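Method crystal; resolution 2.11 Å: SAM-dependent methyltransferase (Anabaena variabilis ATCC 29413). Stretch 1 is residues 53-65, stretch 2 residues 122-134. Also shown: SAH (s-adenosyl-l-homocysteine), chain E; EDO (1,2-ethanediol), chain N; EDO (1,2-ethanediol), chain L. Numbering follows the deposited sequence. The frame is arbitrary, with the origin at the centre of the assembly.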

# COMPACT_ATOMS: atom_id res chain seq x y z
N LEU A 53 1.63 -19.10 4.78
CA LEU A 53 1.94 -19.33 3.36
C LEU A 53 3.32 -18.80 2.97
O LEU A 53 3.81 -19.17 1.92
CB LEU A 53 0.88 -18.69 2.47
CG LEU A 53 -0.57 -19.16 2.66
CD1 LEU A 53 -1.59 -18.35 1.85
CD2 LEU A 53 -0.67 -20.68 2.39
N PHE A 54 3.96 -17.94 3.77
CA PHE A 54 5.24 -17.36 3.39
C PHE A 54 6.40 -18.21 3.92
O PHE A 54 6.39 -18.60 5.06
CB PHE A 54 5.39 -15.98 4.04
CG PHE A 54 4.72 -14.83 3.30
CD1 PHE A 54 3.72 -15.03 2.37
CD2 PHE A 54 5.10 -13.52 3.60
CE1 PHE A 54 3.12 -13.96 1.74
CE2 PHE A 54 4.47 -12.43 2.98
CZ PHE A 54 3.51 -12.67 2.03
N ASN A 55 7.43 -18.46 3.12
CA ASN A 55 8.66 -19.04 3.67
C ASN A 55 9.40 -17.94 4.44
O ASN A 55 9.83 -16.97 3.82
CB ASN A 55 9.56 -19.55 2.54
CG ASN A 55 10.95 -19.94 3.04
OD1 ASN A 55 11.30 -19.83 4.25
ND2 ASN A 55 11.75 -20.36 2.12
N PRO A 56 9.61 -18.10 5.78
CA PRO A 56 10.16 -16.97 6.57
C PRO A 56 11.70 -16.83 6.43
O PRO A 56 12.27 -15.77 6.84
CB PRO A 56 9.78 -17.33 8.03
CG PRO A 56 9.74 -18.83 8.01
CD PRO A 56 9.44 -19.32 6.60
N GLU A 57 12.32 -17.84 5.84
CA GLU A 57 13.74 -17.77 5.42
C GLU A 57 14.01 -16.73 4.30
O GLU A 57 15.17 -16.40 4.04
CB GLU A 57 14.26 -19.16 4.99
N LEU A 58 12.99 -16.21 3.63
CA LEU A 58 13.26 -15.18 2.66
C LEU A 58 13.11 -13.83 3.33
O LEU A 58 12.34 -13.68 4.30
CB LEU A 58 12.31 -15.25 1.46
CG LEU A 58 12.21 -16.53 0.62
CD1 LEU A 58 11.17 -16.30 -0.48
CD2 LEU A 58 13.55 -16.94 0.01
N PRO A 59 13.80 -12.82 2.80
CA PRO A 59 13.57 -11.49 3.33
C PRO A 59 12.13 -11.07 3.04
O PRO A 59 11.55 -11.53 2.04
CB PRO A 59 14.54 -10.59 2.52
CG PRO A 59 14.95 -11.39 1.33
CD PRO A 59 14.75 -12.83 1.66
N LEU A 60 11.57 -10.25 3.91
CA LEU A 60 10.24 -9.70 3.75
C LEU A 60 10.33 -8.24 3.39
O LEU A 60 10.92 -7.45 4.14
CB LEU A 60 9.40 -9.82 5.03
CG LEU A 60 7.96 -9.25 4.94
CD1 LEU A 60 7.09 -9.89 3.84
CD2 LEU A 60 7.27 -9.38 6.29
N ILE A 61 9.71 -7.87 2.26
CA ILE A 61 9.61 -6.49 1.87
C ILE A 61 8.23 -5.94 2.20
O ILE A 61 7.22 -6.57 1.85
CB ILE A 61 9.86 -6.30 0.34
CG1 ILE A 61 11.36 -6.57 0.00
CG2 ILE A 61 9.40 -4.88 -0.12
CD1 ILE A 61 11.65 -6.67 -1.54
N ASP A 62 8.20 -4.81 2.93
CA ASP A 62 6.98 -3.97 3.11
C ASP A 62 7.07 -2.97 1.98
O ASP A 62 7.85 -2.02 2.03
CB ASP A 62 6.95 -3.25 4.47
CG ASP A 62 5.63 -2.52 4.73
OD1 ASP A 62 4.81 -2.37 3.79
OD2 ASP A 62 5.41 -2.09 5.88
N PHE A 63 6.35 -3.26 0.91
CA PHE A 63 6.42 -2.48 -0.32
C PHE A 63 5.49 -1.26 -0.22
O PHE A 63 4.29 -1.44 0.01
CB PHE A 63 6.00 -3.30 -1.54
CG PHE A 63 6.35 -2.62 -2.80
CD1 PHE A 63 5.55 -1.59 -3.28
CD2 PHE A 63 7.55 -2.88 -3.42
CE1 PHE A 63 5.91 -0.88 -4.40
CE2 PHE A 63 7.94 -2.16 -4.56
CZ PHE A 63 7.12 -1.14 -5.03
N ALA A 64 6.03 -0.04 -0.39
CA ALA A 64 5.26 1.21 -0.20
C ALA A 64 4.88 1.33 1.29
O ALA A 64 3.71 1.49 1.68
CB ALA A 64 4.00 1.30 -1.17
N CYS A 65 5.89 1.19 2.13
CA CYS A 65 5.72 1.12 3.57
C CYS A 65 5.30 2.42 4.27
O CYS A 65 4.99 2.42 5.48
CB CYS A 65 7.02 0.62 4.19
SG CYS A 65 8.42 1.78 3.97
N GLU A 122 20.74 -7.99 -5.13
CA GLU A 122 21.37 -8.00 -3.81
C GLU A 122 20.80 -9.01 -2.84
O GLU A 122 21.54 -9.65 -2.15
CB GLU A 122 21.24 -6.62 -3.17
CG GLU A 122 21.99 -5.52 -3.93
CD GLU A 122 21.68 -4.12 -3.42
OE1 GLU A 122 21.35 -3.99 -2.22
OE2 GLU A 122 21.78 -3.16 -4.22
N ILE A 123 19.49 -9.20 -2.80
CA ILE A 123 18.88 -10.00 -1.73
C ILE A 123 18.22 -11.31 -2.16
O ILE A 123 17.85 -12.13 -1.32
CB ILE A 123 17.91 -9.12 -0.88
CG1 ILE A 123 16.65 -8.76 -1.66
CG2 ILE A 123 18.64 -7.83 -0.38
CD1 ILE A 123 15.51 -8.11 -0.83
N GLY A 124 18.07 -11.52 -3.48
CA GLY A 124 17.34 -12.66 -3.98
C GLY A 124 15.85 -12.47 -3.87
O GLY A 124 15.34 -11.36 -3.61
N ASP A 125 15.12 -13.57 -4.03
CA ASP A 125 13.68 -13.58 -4.02
C ASP A 125 13.21 -13.13 -2.64
O ASP A 125 13.74 -13.57 -1.63
CB ASP A 125 13.12 -14.98 -4.25
CG ASP A 125 13.34 -15.53 -5.66
OD1 ASP A 125 13.86 -14.82 -6.55
OD2 ASP A 125 12.94 -16.69 -5.85
N ALA A 126 12.18 -12.30 -2.60
CA ALA A 126 11.64 -11.75 -1.35
C ALA A 126 10.14 -12.01 -1.28
O ALA A 126 9.46 -12.06 -2.31
CB ALA A 126 11.88 -10.23 -1.26
N ASN A 127 9.62 -12.16 -0.07
CA ASN A 127 8.17 -12.12 0.12
C ASN A 127 7.78 -10.66 0.18
O ASN A 127 8.63 -9.82 0.48
CB ASN A 127 7.77 -12.81 1.39
CG ASN A 127 8.00 -14.29 1.33
OD1 ASN A 127 7.72 -14.92 0.32
ND2 ASN A 127 8.55 -14.86 2.44
N ILE A 128 6.51 -10.36 -0.14
CA ILE A 128 6.03 -8.96 -0.11
C ILE A 128 4.73 -8.80 0.65
O ILE A 128 3.78 -9.58 0.47
CB ILE A 128 5.82 -8.36 -1.53
CG1 ILE A 128 7.14 -8.26 -2.29
CG2 ILE A 128 5.18 -6.94 -1.46
CD1 ILE A 128 7.02 -7.89 -3.77
N TYR A 129 4.72 -7.80 1.53
CA TYR A 129 3.53 -7.29 2.16
C TYR A 129 3.29 -5.90 1.56
O TYR A 129 4.19 -5.04 1.58
CB TYR A 129 3.73 -7.13 3.68
CG TYR A 129 2.58 -6.44 4.40
CD1 TYR A 129 1.44 -7.14 4.76
CD2 TYR A 129 2.64 -5.09 4.72
CE1 TYR A 129 0.39 -6.50 5.45
CE2 TYR A 129 1.62 -4.46 5.44
CZ TYR A 129 0.49 -5.16 5.80
OH TYR A 129 -0.56 -4.55 6.48
N MSE A 130 2.10 -5.70 1.00
CA MSE A 130 1.75 -4.41 0.45
C MSE A 130 0.34 -3.99 0.86
O MSE A 130 -0.66 -4.62 0.50
CB MSE A 130 1.87 -4.42 -1.08
CG MSE A 130 1.68 -3.04 -1.69
SE MSE A 130 2.03 -3.08 -3.67
CE MSE A 130 0.52 -3.99 -4.13
N ARG A 131 0.28 -2.89 1.60
CA ARG A 131 -0.99 -2.35 2.09
C ARG A 131 -1.28 -1.02 1.37
O ARG A 131 -0.65 0.02 1.62
CB ARG A 131 -0.91 -2.17 3.61
CG ARG A 131 -2.24 -1.69 4.21
CD ARG A 131 -2.16 -1.63 5.76
NE ARG A 131 -3.44 -1.26 6.35
CZ ARG A 131 -3.77 -0.02 6.69
NH1 ARG A 131 -2.91 0.96 6.49
NH2 ARG A 131 -4.95 0.23 7.24
N THR A 132 -2.27 -1.09 0.49
CA THR A 132 -2.70 0.01 -0.34
C THR A 132 -1.57 0.63 -1.13
O THR A 132 -1.33 1.84 -1.08
CB THR A 132 -3.55 1.03 0.42
OG1 THR A 132 -2.92 1.42 1.66
CG2 THR A 132 -4.97 0.41 0.70
N GLY A 133 -0.87 -0.20 -1.89
CA GLY A 133 0.20 0.30 -2.75
C GLY A 133 -0.19 0.39 -4.21
O GLY A 133 0.57 0.93 -5.00
N PHE A 134 -1.39 -0.08 -4.58
CA PHE A 134 -1.73 -0.18 -6.01
C PHE A 134 -2.94 0.66 -6.46
O PHE A 134 -2.94 1.20 -7.58
CB PHE A 134 -2.04 -1.66 -6.31
CG PHE A 134 -1.30 -2.23 -7.53
CD1 PHE A 134 -1.30 -1.59 -8.74
CD2 PHE A 134 -0.69 -3.46 -7.45
CE1 PHE A 134 -0.66 -2.14 -9.84
CE2 PHE A 134 -0.03 -4.03 -8.56
CZ PHE A 134 -0.02 -3.34 -9.75
N SAH E . 1.59 0.71 3.18
CA SAH E . 1.55 1.96 3.99
CB SAH E . 1.30 3.23 3.16
CG SAH E . 0.05 3.32 2.27
SD SAH E . -0.13 4.91 1.44
C SAH E . 0.52 1.87 5.10
O SAH E . 0.61 2.63 6.11
OXT SAH E . -0.43 1.09 5.02
C5' SAH E . 0.60 4.55 -0.13
C4' SAH E . 2.15 4.57 -0.09
O4' SAH E . 2.68 4.24 -1.40
C3' SAH E . 2.83 5.91 0.26
O3' SAH E . 3.76 5.78 1.32
C2' SAH E . 3.57 6.31 -1.01
O2' SAH E . 4.70 7.18 -0.83
C1' SAH E . 3.87 4.97 -1.64
N9 SAH E . 4.18 5.04 -3.07
C8 SAH E . 3.49 5.79 -3.97
N7 SAH E . 4.00 5.61 -5.20
C5 SAH E . 5.04 4.73 -5.07
C6 SAH E . 6.03 4.17 -5.99
N6 SAH E . 5.94 4.57 -7.28
N1 SAH E . 6.98 3.34 -5.53
C2 SAH E . 7.03 3.02 -4.20
N3 SAH E . 6.16 3.52 -3.32
C4 SAH E . 5.18 4.38 -3.68
C1 EDO N . 15.09 -17.87 -8.03
O1 EDO N . 14.35 -18.61 -7.06
C2 EDO N . 14.19 -17.50 -9.21
O2 EDO N . 13.51 -16.23 -8.97
C1 EDO L . -7.20 -3.20 6.96
O1 EDO L . -6.90 -2.02 7.74
C2 EDO L . -6.08 -4.27 7.04
O2 EDO L . -4.73 -3.75 6.81
O HOH W 1 7.33 -17.54 0.40
O HOH W 2 9.66 -13.54 4.73
O HOH W 3 2.80 -1.72 2.23

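The backbone contact is a parallel pairing of strands 60-63 and 127-131, whose N-to-C directions differ by 25°. Four hydrogen bonds define it: Asn 127 N to Pro 59 O (2.9 Å, 148° at the hydrogen), Ile 61 N to Asn 127 O (2.9 Å, 175°), Tyr 129 N to Ile 61 O (2.8 Å, 168°) and Phe 63 N to Tyr 129 O (2.9 Å, 155°). The alternation, in which Ile 61 uses both its N and O and is flanked by Asn 127 and Tyr 129, is the signature of parallel register. CA-H...O contacts supplement it, the shortest from Ile 128 CA to Ile 61 O at 3.3 Å.

Polar side-chain contacts centre on Asn 127, which has the largest area covered by the other stretch. Its ND2 donates to Asn 55 O at 2.8 Å, but the 130° angle makes this bond weak. Two waters extend the link: water 1 joins Asn 55 N to Asn 127 OD1, and water 2 joins Leu 58 O to Asn 127 ND2. Farther along, water 3 lies 2.6 Å from Asp 62 OD1 and 2.7 Å from Phe 63 O and accepts from Arg 131 N at 2.8 Å, bridging the strands where direct pairing has ended.

Apolar packing follows the side-chain alternation. Beside Ile 61 and Ile 128, Ile 61 CD1 lies 3.6 Å from Ala 126 CB and 4.2 Å from Ile 123 CD1, while Phe 63 CB meets Ile 128 CG2 at 3.7 Å. On the face bearing Leu 60 and Tyr 129, Leu 60 CD1 approaches Tyr 129 CB at 4.4 Å.

Aromatic contacts differ in geometry. The Phe 54 ring has Asn 127 CG over one face and Ile 128 O at its edge, the latter 3.5 Å from Phe 54 CZ. Selenomethionine Met 130 places SE 3.8 Å from Phe 63 CD1 and 4.9 Å from the ring centroid, the centroid-to-SE line running 54° off the ring normal, an oblique approach.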